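Local coordinates for uncharacterized protein (Porphyromonas gingivalis, PDB 1ZBS) that is of unknown function but probably acts as an N-acetylglucosamine kinase, having the nucleotide-binding fold of the sugar kinase, Hsp70 and actin superfamily, at residues L238-S243 / L261-V266; E110-I115 / P234-H239; Q162-L167 / L207-V212; E169-E174 / A197-F202; N32-D37 / P72-M77. All coordinates share one frame; numbering follows the deposited sequence.

Contact 1: residues L238-S243 / L261-V266; sequences LHFIGS and LTLGSV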
# COMPACT_ATOMS: atom_id res chain seq x y z
N LEU A 238 -8.37 10.53 -25.45
CA LEU A 238 -7.44 9.82 -24.57
C LEU A 238 -6.63 8.73 -25.27
O LEU A 238 -7.19 7.81 -25.86
CB LEU A 238 -8.20 9.20 -23.40
CG LEU A 238 -8.52 10.06 -22.18
CD1 LEU A 238 -8.92 11.46 -22.60
CD2 LEU A 238 -9.62 9.40 -21.36
N HIS A 239 -5.31 8.83 -25.18
CA HIS A 239 -4.43 7.85 -25.78
C HIS A 239 -3.81 7.04 -24.66
O HIS A 239 -3.34 7.60 -23.67
CB HIS A 239 -3.35 8.54 -26.61
CG HIS A 239 -3.88 9.16 -27.87
ND1 HIS A 239 -4.30 8.40 -28.94
CD2 HIS A 239 -4.08 10.45 -28.22
CE1 HIS A 239 -4.74 9.20 -29.90
NE2 HIS A 239 -4.61 10.45 -29.48
N PHE A 240 -3.81 5.72 -24.80
CA PHE A 240 -3.27 4.85 -23.75
C PHE A 240 -2.21 3.88 -24.21
O PHE A 240 -2.21 3.43 -25.36
CB PHE A 240 -4.38 4.02 -23.10
CG PHE A 240 -5.31 4.83 -22.24
CD1 PHE A 240 -5.15 4.85 -20.85
CD2 PHE A 240 -6.37 5.54 -22.81
CE1 PHE A 240 -6.03 5.56 -20.04
CE2 PHE A 240 -7.26 6.26 -22.01
CZ PHE A 240 -7.09 6.26 -20.62
N ILE A 241 -1.33 3.53 -23.29
CA ILE A 241 -0.28 2.57 -23.59
C ILE A 241 -0.16 1.63 -22.40
O ILE A 241 -0.53 1.98 -21.28
CB ILE A 241 1.05 3.31 -23.88
CG1 ILE A 241 1.80 2.56 -24.97
CG2 ILE A 241 1.89 3.44 -22.62
CD1 ILE A 241 1.20 2.78 -26.36
N GLY A 242 0.33 0.42 -22.63
CA GLY A 242 0.49 -0.50 -21.52
C GLY A 242 -0.25 -1.82 -21.57
O GLY A 242 -1.31 -1.94 -22.20
N SER A 243 0.31 -2.80 -20.88
CA SER A 243 -0.26 -4.14 -20.83
C SER A 243 -1.67 -4.17 -20.26
O SER A 243 -2.54 -4.85 -20.79
CB SER A 243 0.67 -5.06 -20.02
OG SER A 243 1.10 -4.43 -18.81
N LEU A 261 -16.12 11.04 -22.25
CA LEU A 261 -14.84 11.32 -22.87
C LEU A 261 -14.71 10.45 -24.12
O LEU A 261 -15.49 9.53 -24.33
CB LEU A 261 -13.70 11.03 -21.88
CG LEU A 261 -13.67 11.91 -20.61
CD1 LEU A 261 -12.60 11.43 -19.65
CD2 LEU A 261 -13.41 13.36 -21.00
N THR A 262 -13.73 10.77 -24.96
CA THR A 262 -13.52 10.00 -26.18
C THR A 262 -12.16 9.30 -26.15
O THR A 262 -11.15 9.90 -25.75
CB THR A 262 -13.61 10.89 -27.45
OG1 THR A 262 -12.63 11.94 -27.38
CG2 THR A 262 -14.99 11.51 -27.57
N LEU A 263 -12.15 8.04 -26.56
CA LEU A 263 -10.92 7.26 -26.60
C LEU A 263 -10.16 7.59 -27.88
O LEU A 263 -10.72 7.50 -28.98
CB LEU A 263 -11.25 5.76 -26.56
CG LEU A 263 -10.07 4.79 -26.65
CD1 LEU A 263 -9.11 5.03 -25.49
CD2 LEU A 263 -10.58 3.35 -26.61
N GLY A 264 -8.90 7.97 -27.74
CA GLY A 264 -8.08 8.28 -28.90
C GLY A 264 -7.50 6.99 -29.47
O GLY A 264 -7.66 6.70 -30.66
N SER A 265 -6.84 6.21 -28.62
CA SER A 265 -6.24 4.95 -29.04
C SER A 265 -5.61 4.22 -27.86
O SER A 265 -5.25 4.85 -26.86
CB SER A 265 -5.15 5.19 -30.10
OG SER A 265 -4.00 5.79 -29.53
N VAL A 266 -5.49 2.90 -27.97
CA VAL A 266 -4.86 2.09 -26.95
C VAL A 266 -4.00 1.04 -27.62
O VAL A 266 -4.47 0.31 -28.48
CB VAL A 266 -5.90 1.41 -26.01
CG1 VAL A 266 -6.97 0.70 -26.81
CG2 VAL A 266 -5.19 0.43 -25.09
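His239 and Ser265 stand side by side on one face of the sheet, where Ser265 OG meets the edge of the imidazole 2.7 Å from His239 ND1. The hydrogen bond is fairly straight (162° at the hydrogen), and either atom could be its donor. Ser265 OG is turned to the ring by sitting between its own backbone N and carbonyl carbon (chi1 71°). Over one face of the same ring lies Gly264, its CA 4.0 Å from the His239 centroid in a CH-pi contact, so backbone covers the ring while serine grips its rim. Leu105 of helix 97-105 touches both His239 and Ser265.

The reverse face is apolar. Leu263 CD1 slants in toward Phe240, 3.9 Å from its CD2, and Phe240 CB meets Val266 CG2 at 4.2 Å. Farther along, Leu238 CD2 rests against Leu261 CD1 at 4.0 Å. Helices 210-229 and 249-258 cover this side. Between the two layers run backbone hydrogen bonds from Leu238 N to Thr262 O and from Phe240 N to Ser265 O. Between Leu238 and His239 a beta bulge shifts the register by one residue; Leu238 O accepts a hydrogen bond from Ser265 N (3.2 Å), with Gly264 N doubtfully close. The strands run parallel, 15° apart, as the fourth and fifth of a mixed sheet ordered 3-2-1-4-5, the ribonuclease H-like core of the ASKHA superfamily.

Contact 2: residues E110-I115 / P234-H239; sequences EGIACI and PDLPLH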
# COMPACT_ATOMS: atom_id res chain seq x y z
N GLU A 110 -1.19 17.84 -30.18
CA GLU A 110 -1.63 18.04 -28.79
C GLU A 110 -2.54 16.90 -28.33
O GLU A 110 -3.30 16.34 -29.12
CB GLU A 110 -2.36 19.39 -28.70
CG GLU A 110 -2.96 19.69 -27.33
CD GLU A 110 -3.74 21.00 -27.30
OE1 GLU A 110 -4.58 21.22 -28.20
OE2 GLU A 110 -3.53 21.80 -26.35
N GLY A 111 -2.46 16.55 -27.04
CA GLY A 111 -3.30 15.48 -26.53
C GLY A 111 -2.94 14.99 -25.14
O GLY A 111 -2.00 15.49 -24.51
N ILE A 112 -3.68 14.00 -24.65
CA ILE A 112 -3.44 13.43 -23.33
C ILE A 112 -2.97 12.00 -23.50
O ILE A 112 -3.66 11.19 -24.11
CB ILE A 112 -4.71 13.44 -22.47
CG1 ILE A 112 -5.14 14.88 -22.19
CG2 ILE A 112 -4.47 12.68 -21.16
CD1 ILE A 112 -6.52 15.01 -21.57
N ALA A 113 -1.79 11.71 -22.96
CA ALA A 113 -1.20 10.37 -23.05
C ALA A 113 -1.19 9.70 -21.68
O ALA A 113 -0.74 10.29 -20.69
CB ALA A 113 0.22 10.46 -23.62
N CYS A 114 -1.66 8.46 -21.64
CA CYS A 114 -1.72 7.71 -20.39
C CYS A 114 -1.07 6.35 -20.46
O CYS A 114 -1.09 5.69 -21.49
CB CYS A 114 -3.17 7.51 -19.96
SG CYS A 114 -4.15 8.98 -19.88
N ILE A 115 -0.48 5.95 -19.34
CA ILE A 115 0.15 4.64 -19.25
C ILE A 115 -0.63 3.80 -18.25
O ILE A 115 -0.98 4.27 -17.17
CB ILE A 115 1.60 4.76 -18.79
CG1 ILE A 115 2.41 5.56 -19.82
CG2 ILE A 115 2.19 3.36 -18.60
CD1 ILE A 115 3.88 5.69 -19.49
N PRO A 234 -11.50 17.94 -22.08
CA PRO A 234 -12.29 16.82 -22.60
C PRO A 234 -12.49 16.87 -24.11
O PRO A 234 -13.28 16.10 -24.67
CB PRO A 234 -13.61 16.95 -21.84
CG PRO A 234 -13.74 18.43 -21.69
CD PRO A 234 -12.34 18.82 -21.26
N ASP A 235 -11.80 17.79 -24.77
CA ASP A 235 -11.88 17.90 -26.22
C ASP A 235 -10.81 16.99 -26.79
O ASP A 235 -10.94 16.48 -27.91
CB ASP A 235 -11.65 19.35 -26.65
CG ASP A 235 -10.55 20.02 -25.87
OD1 ASP A 235 -10.67 20.08 -24.62
OD2 ASP A 235 -9.56 20.49 -26.48
N LEU A 236 -9.75 16.79 -26.01
CA LEU A 236 -8.65 15.93 -26.42
C LEU A 236 -8.98 14.47 -26.19
O LEU A 236 -9.44 14.08 -25.12
CB LEU A 236 -7.39 16.27 -25.64
CG LEU A 236 -6.49 17.39 -26.16
CD1 LEU A 236 -7.28 18.40 -26.98
CD2 LEU A 236 -5.83 18.07 -24.94
N PRO A 237 -8.77 13.63 -27.21
CA PRO A 237 -9.06 12.20 -27.10
C PRO A 237 -7.98 11.53 -26.23
O PRO A 237 -6.81 11.92 -26.27
CB PRO A 237 -9.01 11.73 -28.55
CG PRO A 237 -7.95 12.61 -29.14
CD PRO A 237 -8.34 13.97 -28.58
N LEU A 238 -8.37 10.53 -25.45
CA LEU A 238 -7.44 9.82 -24.57
C LEU A 238 -6.63 8.73 -25.27
O LEU A 238 -7.19 7.81 -25.86
CB LEU A 238 -8.20 9.20 -23.40
CG LEU A 238 -8.52 10.06 -22.18
CD1 LEU A 238 -8.92 11.46 -22.60
CD2 LEU A 238 -9.62 9.40 -21.36
N HIS A 239 -5.31 8.83 -25.18
CA HIS A 239 -4.43 7.85 -25.78
C HIS A 239 -3.81 7.04 -24.66
O HIS A 239 -3.34 7.60 -23.67
CB HIS A 239 -3.35 8.54 -26.61
CG HIS A 239 -3.88 9.16 -27.87
ND1 HIS A 239 -4.30 8.40 -28.94
CD2 HIS A 239 -4.08 10.45 -28.22
CE1 HIS A 239 -4.74 9.20 -29.90
NE2 HIS A 239 -4.61 10.45 -29.48
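Ile112 and His239 are joined by a backbone hydrogen bond, His239 N to Ile112 O at 3.1 Å. The next bond in the parallel ladder returns from Cys114 N to His239 O (2.8 Å), and the Ala113 CA hydrogen leans on the same carbonyl, with Ala113 CA 3.6 Å from His239 O.

Apolar contacts carry the other end, where the chain before strand 238-241 is still a loop. Leu236 CG lies 3.7 Å from Gly111 CA, brought there by a first torsion of -85° that sets CG beside its backbone N. Its CD2 branch meets Glu110 CG at 4.1 Å, the two side chains crossing at about a right angle, and also approaches Ile112 CG1 (4.3 Å). Ile112 CD1 reaches Leu238 CD1 at 4.4 Å, on the side covered by helix 210-229, whose Val228 packs on Ile112.

Charge stays at the margin. The extended Glu110 side chain ends in a salt bridge from OE2 to Arg233, which also pairs with Asp235; the shared arginine probably eases the repulsion between these two carboxylates. Main-chain bonds thus set the register of the strands, leucine and isoleucine branches pack beside them, and the ionic pairs of Arg233 lie at the loop end.

Contact 3: residues Q162-L167 / L207-V212; sequences QMPEGL and LDIPAV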
# COMPACT_ATOMS: atom_id res chain seq x y z
N GLN A 162 -15.16 -11.25 -0.37
CA GLN A 162 -16.04 -10.36 -1.11
C GLN A 162 -16.27 -10.87 -2.53
O GLN A 162 -17.00 -10.26 -3.31
CB GLN A 162 -15.47 -8.94 -1.13
CG GLN A 162 -15.28 -8.36 0.26
CD GLN A 162 -16.55 -8.42 1.10
OE1 GLN A 162 -16.57 -9.03 2.17
NE2 GLN A 162 -17.61 -7.80 0.61
N MSE A 163 -15.66 -12.01 -2.85
CA MSE A 163 -15.80 -12.62 -4.17
C MSE A 163 -16.65 -13.89 -4.07
O MSE A 163 -16.88 -14.41 -2.99
CB MSE A 163 -14.41 -12.95 -4.74
CG MSE A 163 -13.51 -11.74 -5.03
SE MSE A 163 -14.05 -10.72 -6.61
CE MSE A 163 -14.01 -8.92 -5.87
N PRO A 164 -17.15 -14.41 -5.22
CA PRO A 164 -17.97 -15.63 -5.16
C PRO A 164 -17.24 -16.76 -4.44
O PRO A 164 -16.01 -16.78 -4.39
CB PRO A 164 -18.21 -15.93 -6.64
CG PRO A 164 -18.29 -14.56 -7.23
CD PRO A 164 -17.10 -13.88 -6.59
N GLU A 165 -18.00 -17.70 -3.88
CA GLU A 165 -17.44 -18.83 -3.15
C GLU A 165 -16.56 -19.66 -4.08
O GLU A 165 -16.95 -19.97 -5.21
CB GLU A 165 -18.57 -19.72 -2.59
CG GLU A 165 -18.16 -20.73 -1.49
CD GLU A 165 -17.35 -21.93 -2.01
OE1 GLU A 165 -17.79 -22.60 -2.97
OE2 GLU A 165 -16.27 -22.22 -1.43
N GLY A 166 -15.38 -20.01 -3.59
CA GLY A 166 -14.46 -20.81 -4.38
C GLY A 166 -13.39 -20.03 -5.14
O GLY A 166 -12.31 -20.56 -5.38
N LEU A 167 -13.68 -18.79 -5.51
CA LEU A 167 -12.72 -17.99 -6.26
C LEU A 167 -11.42 -17.84 -5.50
O LEU A 167 -10.33 -17.91 -6.08
CB LEU A 167 -13.28 -16.59 -6.57
CG LEU A 167 -12.50 -15.73 -7.57
CD1 LEU A 167 -12.27 -16.51 -8.86
CD2 LEU A 167 -13.26 -14.44 -7.86
N LEU A 207 -13.30 -11.62 -15.82
CA LEU A 207 -14.12 -10.43 -16.00
C LEU A 207 -15.60 -10.77 -16.17
O LEU A 207 -16.47 -9.91 -16.06
CB LEU A 207 -13.65 -9.64 -17.22
CG LEU A 207 -12.27 -8.98 -17.11
CD1 LEU A 207 -11.84 -8.46 -18.47
CD2 LEU A 207 -12.34 -7.86 -16.10
N ASP A 208 -15.87 -12.04 -16.46
CA ASP A 208 -17.24 -12.50 -16.64
C ASP A 208 -17.98 -12.50 -15.30
O ASP A 208 -19.19 -12.65 -15.26
CB ASP A 208 -17.28 -13.91 -17.26
CG ASP A 208 -16.10 -14.78 -16.84
OD1 ASP A 208 -14.95 -14.49 -17.26
OD2 ASP A 208 -16.33 -15.76 -16.09
N ILE A 209 -17.22 -12.32 -14.22
CA ILE A 209 -17.79 -12.28 -12.88
C ILE A 209 -18.00 -10.82 -12.49
O ILE A 209 -17.08 -10.01 -12.60
CB ILE A 209 -16.85 -12.93 -11.85
CG1 ILE A 209 -16.58 -14.39 -12.22
CG2 ILE A 209 -17.44 -12.81 -10.47
CD1 ILE A 209 -15.59 -15.08 -11.30
N PRO A 210 -19.21 -10.47 -12.03
CA PRO A 210 -19.59 -9.11 -11.61
C PRO A 210 -18.59 -8.41 -10.69
O PRO A 210 -18.03 -7.37 -11.03
CB PRO A 210 -20.94 -9.32 -10.93
CG PRO A 210 -21.53 -10.43 -11.73
CD PRO A 210 -20.36 -11.38 -11.86
N ALA A 211 -18.38 -9.00 -9.51
CA ALA A 211 -17.46 -8.46 -8.52
C ALA A 211 -16.10 -8.08 -9.10
O ALA A 211 -15.51 -7.08 -8.72
CB ALA A 211 -17.28 -9.46 -7.39
N VAL A 212 -15.60 -8.90 -10.02
CA VAL A 212 -14.31 -8.67 -10.65
C VAL A 212 -14.37 -7.49 -11.61
O VAL A 212 -13.53 -6.59 -11.55
CB VAL A 212 -13.84 -9.94 -11.42
CG1 VAL A 212 -12.53 -9.67 -12.14
CG2 VAL A 212 -13.68 -11.10 -10.46
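Met163, Pro164 and Leu167 make a purely apolar contact with Ile209, Ala211 and Val212, joining the loop before helix 167-174 to the start of helix 210-229, the centre of the contact lying about 27 Å from the centre of the chain. No hydrogen bond passes between the two segments.

The selenomethionine Met163 provides the reach. Its chain bends at chi2 (-73°) and again at chi3, so that SE lies 3.6 Å from Ala211 CB while CE touches the same methyl group at 3.6 Å. SE also meets Val212 CG2 at 3.9 Å, the two side chains crossing at about a right angle. The short Ala211 side chain points at the loop and packs against SE and CE together.

Both segments prepare helix starts. Gly166 and Ile209 take the N-cap positions of helices 167-174 and 210-229, and Leu167 N bonds back to Pro164 O (3.3 Å) where the loop turns into its helix. The 39 residues between the segments contain helices but no strand, and belong to the helical region inserted between strands 130-133 and 238-241 of the second sheet.

Pro164 meets Ile209 through its ring carbon CG, 3.8 Å from Ile209 CG2, the branch that stands anti to the backbone N. The other branch of the same isoleucine ends at CD1, 4.2 Å from Leu167 CD2. That leucine methyl also faces Val212 CG2 at 4.3 Å. Leu158 of helix 147-159 and Phe202 of helix 200-204 also pack on Leu167, and Gln162 touches Val225 of the second subunit.

Contact 4: residues E169-E174 / A197-F202; sequences EAFLQE and AGFSPF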
# COMPACT_ATOMS: atom_id res chain seq x y z
N GLU A 169 -10.11 -19.86 -3.18
CA GLU A 169 -9.41 -21.13 -3.22
C GLU A 169 -8.89 -21.43 -4.63
O GLU A 169 -7.83 -22.03 -4.78
CB GLU A 169 -10.32 -22.27 -2.74
CG GLU A 169 -10.75 -22.15 -1.28
CD GLU A 169 -12.05 -21.39 -1.11
OE1 GLU A 169 -12.15 -20.24 -1.58
OE2 GLU A 169 -12.99 -21.95 -0.51
N ALA A 170 -9.63 -20.99 -5.64
CA ALA A 170 -9.22 -21.20 -7.03
C ALA A 170 -7.97 -20.37 -7.34
O ALA A 170 -7.08 -20.82 -8.08
CB ALA A 170 -10.35 -20.81 -7.97
N PHE A 171 -7.91 -19.16 -6.77
CA PHE A 171 -6.80 -18.23 -6.94
C PHE A 171 -5.56 -18.72 -6.20
O PHE A 171 -4.48 -18.85 -6.79
CB PHE A 171 -7.18 -16.84 -6.38
CG PHE A 171 -6.06 -15.82 -6.41
CD1 PHE A 171 -5.79 -15.09 -7.57
CD2 PHE A 171 -5.29 -15.58 -5.28
CE1 PHE A 171 -4.76 -14.13 -7.59
CE2 PHE A 171 -4.25 -14.63 -5.29
CZ PHE A 171 -3.99 -13.90 -6.45
N LEU A 172 -5.71 -18.99 -4.91
CA LEU A 172 -4.59 -19.44 -4.09
C LEU A 172 -3.92 -20.72 -4.61
O LEU A 172 -2.69 -20.83 -4.61
CB LEU A 172 -5.05 -19.64 -2.65
CG LEU A 172 -5.60 -18.40 -1.91
CD1 LEU A 172 -6.06 -18.81 -0.51
CD2 LEU A 172 -4.50 -17.33 -1.81
N GLN A 173 -4.73 -21.67 -5.06
CA GLN A 173 -4.22 -22.94 -5.58
C GLN A 173 -3.49 -22.80 -6.93
O GLN A 173 -2.51 -23.49 -7.19
CB GLN A 173 -5.37 -23.95 -5.69
CG GLN A 173 -5.76 -24.63 -4.36
CD GLN A 173 -7.12 -25.32 -4.41
OE1 GLN A 173 -7.58 -25.74 -5.47
NE2 GLN A 173 -7.77 -25.45 -3.25
N GLU A 174 -3.96 -21.90 -7.79
CA GLU A 174 -3.34 -21.70 -9.08
C GLU A 174 -1.91 -21.19 -8.92
O GLU A 174 -1.01 -21.59 -9.66
CB GLU A 174 -4.14 -20.71 -9.91
CG GLU A 174 -3.55 -20.47 -11.28
CD GLU A 174 -4.41 -19.57 -12.12
OE1 GLU A 174 -5.65 -19.66 -12.00
OE2 GLU A 174 -3.85 -18.79 -12.92
N ALA A 197 1.19 -6.96 -9.29
CA ALA A 197 0.80 -6.78 -10.68
C ALA A 197 0.91 -8.07 -11.50
O ALA A 197 0.51 -8.10 -12.65
CB ALA A 197 1.67 -5.70 -11.32
N GLY A 198 1.44 -9.13 -10.90
CA GLY A 198 1.58 -10.39 -11.62
C GLY A 198 0.35 -11.28 -11.61
O GLY A 198 0.39 -12.41 -12.10
N PHE A 199 -0.75 -10.78 -11.06
CA PHE A 199 -1.98 -11.55 -10.98
C PHE A 199 -3.03 -10.99 -11.92
O PHE A 199 -4.21 -11.33 -11.83
CB PHE A 199 -2.50 -11.53 -9.55
CG PHE A 199 -1.54 -12.10 -8.55
CD1 PHE A 199 -1.13 -13.42 -8.64
CD2 PHE A 199 -1.03 -11.31 -7.53
CE1 PHE A 199 -0.23 -13.95 -7.72
CE2 PHE A 199 -0.13 -11.83 -6.60
CZ PHE A 199 0.27 -13.15 -6.70
N SER A 200 -2.60 -10.14 -12.83
CA SER A 200 -3.53 -9.54 -13.77
C SER A 200 -4.20 -10.58 -14.67
O SER A 200 -5.41 -10.54 -14.86
CB SER A 200 -2.81 -8.48 -14.61
OG SER A 200 -3.76 -7.59 -15.17
N PRO A 201 -3.43 -11.53 -15.23
CA PRO A 201 -3.99 -12.56 -16.10
C PRO A 201 -5.16 -13.32 -15.49
O PRO A 201 -6.08 -13.74 -16.19
CB PRO A 201 -2.79 -13.47 -16.36
CG PRO A 201 -1.64 -12.51 -16.37
CD PRO A 201 -1.96 -11.64 -15.16
N PHE A 202 -5.13 -13.51 -14.17
CA PHE A 202 -6.20 -14.22 -13.47
C PHE A 202 -7.46 -13.34 -13.46
O PHE A 202 -8.58 -13.82 -13.69
CB PHE A 202 -5.79 -14.53 -12.03
CG PHE A 202 -6.82 -15.30 -11.26
CD1 PHE A 202 -6.85 -16.70 -11.33
CD2 PHE A 202 -7.79 -14.64 -10.51
CE1 PHE A 202 -7.84 -17.42 -10.67
CE2 PHE A 202 -8.79 -15.36 -9.84
CZ PHE A 202 -8.81 -16.75 -9.92
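Phe171, within helix 167-174, and Phe202, in the first turn of helix 200-204, make the nearest backbone approach, their CA atoms 7.7 Å apart, wide enough for side chains to fill the gap.

Phe171 stands at the centre of an aromatic cluster and offers its edge to two other rings. Its CG is anti to the backbone N, beside the carbonyl carbon (chi1 175°), and from there the ring lies edge-on to Phe199 and Phe202. On one part of the rim, Phe171 CD1 sits over a face of Phe202, 3.6 Å from Phe202 CD2 and displaced from the ring centre. The planes are 80° apart, a nearly square T-shaped pair. Farther round, Phe171 CZ comes down on a face of Phe199, 3.6 Å from Phe199 CD1, in a second edge-to-face pair that is more tilted, with planes at 62°. Centroids are 5.1 Å apart between Phe171 and Phe202 and likewise between Phe171 and Phe199.

Glu174, one turn further along the helix, extends its side chain to the edge of Phe202, where OE1 lies in the ring plane 3.3 Å from Phe202 CD1 and close to CE1 as well. There the carboxylate oxygen faces the ring hydrogens, whose slight positive charge probably suits it; no hydrogen bond is formed.

Phe199, which is also the N-cap of helix 200-204, meets Phe195 and Tyr175 edge to face, so the cluster continues beyond the two segments. Ile155 and Leu158 of helix 147-159 pack against Phe171, placing the group of rings where helices 147-159, 167-174 and 200-204 converge.

Contact 5: residues N32-D37 / P72-M77; sequences NPFQQD and PAKAPM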
# COMPACT_ATOMS: atom_id res chain seq x y z
N ASN A 32 17.00 1.55 -14.71
CA ASN A 32 16.32 2.73 -14.19
C ASN A 32 17.33 3.54 -13.38
O ASN A 32 17.79 3.11 -12.32
CB ASN A 32 15.15 2.32 -13.30
CG ASN A 32 14.43 3.51 -12.69
OD1 ASN A 32 14.84 4.66 -12.87
ND2 ASN A 32 13.35 3.24 -11.96
N PRO A 33 17.69 4.74 -13.88
CA PRO A 33 18.65 5.65 -13.25
C PRO A 33 18.32 6.17 -11.85
O PRO A 33 19.22 6.54 -11.10
CB PRO A 33 18.75 6.79 -14.27
CG PRO A 33 17.37 6.82 -14.84
CD PRO A 33 17.09 5.35 -15.07
N PHE A 34 17.04 6.20 -11.50
CA PHE A 34 16.62 6.68 -10.18
C PHE A 34 16.56 5.55 -9.16
O PHE A 34 16.79 5.76 -7.97
CB PHE A 34 15.25 7.35 -10.25
CG PHE A 34 14.86 8.07 -8.99
CD1 PHE A 34 13.56 8.00 -8.50
CD2 PHE A 34 15.79 8.84 -8.30
CE1 PHE A 34 13.19 8.69 -7.34
CE2 PHE A 34 15.44 9.54 -7.15
CZ PHE A 34 14.13 9.46 -6.66
N GLN A 35 16.23 4.36 -9.65
CA GLN A 35 16.10 3.19 -8.80
C GLN A 35 17.44 2.48 -8.64
O GLN A 35 17.74 1.94 -7.58
CB GLN A 35 15.06 2.25 -9.40
CG GLN A 35 14.28 1.43 -8.38
CD GLN A 35 12.86 1.14 -8.85
OE1 GLN A 35 12.05 2.05 -9.00
NE2 GLN A 35 12.57 -0.13 -9.09
N GLN A 36 18.23 2.49 -9.71
CA GLN A 36 19.55 1.85 -9.71
C GLN A 36 20.64 2.91 -9.80
O GLN A 36 20.35 4.10 -9.95
CB GLN A 36 19.66 0.88 -10.90
CG GLN A 36 18.73 -0.33 -10.80
CD GLN A 36 18.53 -1.03 -12.13
OE1 GLN A 36 17.93 -0.47 -13.05
NE2 GLN A 36 19.02 -2.26 -12.24
N ASP A 37 21.90 2.49 -9.71
CA ASP A 37 23.02 3.42 -9.78
C ASP A 37 23.99 3.15 -10.93
O ASP A 37 23.77 2.26 -11.75
CB ASP A 37 23.79 3.43 -8.45
CG ASP A 37 24.52 2.14 -8.18
OD1 ASP A 37 25.07 1.99 -7.06
OD2 ASP A 37 24.57 1.26 -9.07
N PRO A 72 14.89 14.36 -15.01
CA PRO A 72 15.83 15.30 -15.63
C PRO A 72 17.07 15.54 -14.77
O PRO A 72 17.93 16.34 -15.12
CB PRO A 72 14.98 16.56 -15.80
CG PRO A 72 14.01 16.48 -14.66
CD PRO A 72 13.61 15.02 -14.70
N ALA A 73 17.15 14.83 -13.65
CA ALA A 73 18.28 14.96 -12.73
C ALA A 73 19.19 13.74 -12.80
O ALA A 73 20.41 13.86 -12.71
CB ALA A 73 17.78 15.15 -11.31
N LYS A 74 18.59 12.57 -12.96
CA LYS A 74 19.38 11.34 -13.04
C LYS A 74 19.49 10.78 -14.45
O LYS A 74 20.11 9.74 -14.67
CB LYS A 74 18.81 10.29 -12.09
CG LYS A 74 19.30 10.45 -10.66
CD LYS A 74 19.04 9.20 -9.83
CE LYS A 74 19.70 9.28 -8.46
NZ LYS A 74 21.19 9.40 -8.54
N ALA A 75 18.90 11.48 -15.42
CA ALA A 75 18.95 11.06 -16.81
C ALA A 75 20.39 11.10 -17.33
O ALA A 75 20.85 10.17 -17.98
CB ALA A 75 18.06 11.96 -17.67
N PRO A 76 21.13 12.19 -17.04
CA PRO A 76 22.52 12.33 -17.50
C PRO A 76 23.46 11.25 -16.98
O PRO A 76 24.63 11.20 -17.34
CB PRO A 76 22.91 13.72 -17.00
CG PRO A 76 22.09 13.88 -15.77
CD PRO A 76 20.75 13.36 -16.22
N MSE A 77 22.94 10.37 -16.12
CA MSE A 77 23.75 9.31 -15.57
C MSE A 77 23.68 8.11 -16.51
O MSE A 77 24.69 7.49 -16.84
CB MSE A 77 23.25 8.96 -14.16
CG MSE A 77 24.09 7.95 -13.40
SE MSE A 77 23.77 6.12 -13.96
CE MSE A 77 22.46 5.62 -12.61
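Lys74, Pro33 and Met77 bury most of the surface here, with the lysine lying across the loop 32-37. Lys74 CG is set beside its own backbone N (chi1 -83°), and the chain then runs extended as far as CE before it bends at the ammonium group. Its methylenes do the touching: CD lies 3.5 Å from Phe34 CA and 3.6 Å from Phe34 CD2. The latter contact is at the edge of the phenyl ring, in its plane, and the two side chains cross at about a right angle. Phe34 also packs on Arg188 of the second subunit.

Pro33 turns its ring toward the other segment and meets backbone, its CB 3.3 Å from Lys74 O. The same carbonyl accepts Met77 N near the weakly bonded start of helix 75-85.

The selenomethionine Met77 is bent at chi2 and chi3, and touches with its terminal methyl alone. That CE atom abuts the backbone of Asp37, 3.4 Å from Asp37 C, and lies 4.2 Å from Pro33 CB. The methyl group therefore fits between Pro33 and Asp37 of the loop.

Bonds within the loop keep its shape. Asn32 OD1 accepts Phe34 N at 3.0 Å, the donor standing above the carboxamide plane, and Gln36 OE1 takes Asn32 N. Asp37 follows as N-cap of helix 38-53, its OD2 bound to Glu40 N. An Asx turn followed by an aspartate N-cap thus leads from strand 21-29 into helix 38-53, packed on the start of helix 75-85 in the first domain of the ASKHA fold.

From the N terminus, contact 5 closes first, joining the loop after strand 21-29 to the region after strand 62-67 in the first domain; it is complete before any other contact opens. Contact 2 then opens on strand 111-116 and closes only at 234-239. Inside that long loop contact 3 is nested, and inside contact 3 lies contact 4; these two touch through Leu167 and Phe202 and tie the inserted helices together. Contact 1 opens on the residues where contact 2 ends, sharing Leu238 and His239, and its short helical crossover adds strand 263-267 to the second sheet. No loops cross. Contacts 1 and 5 lie on opposite sides of the chain's centre, about 28 Å apart between centres.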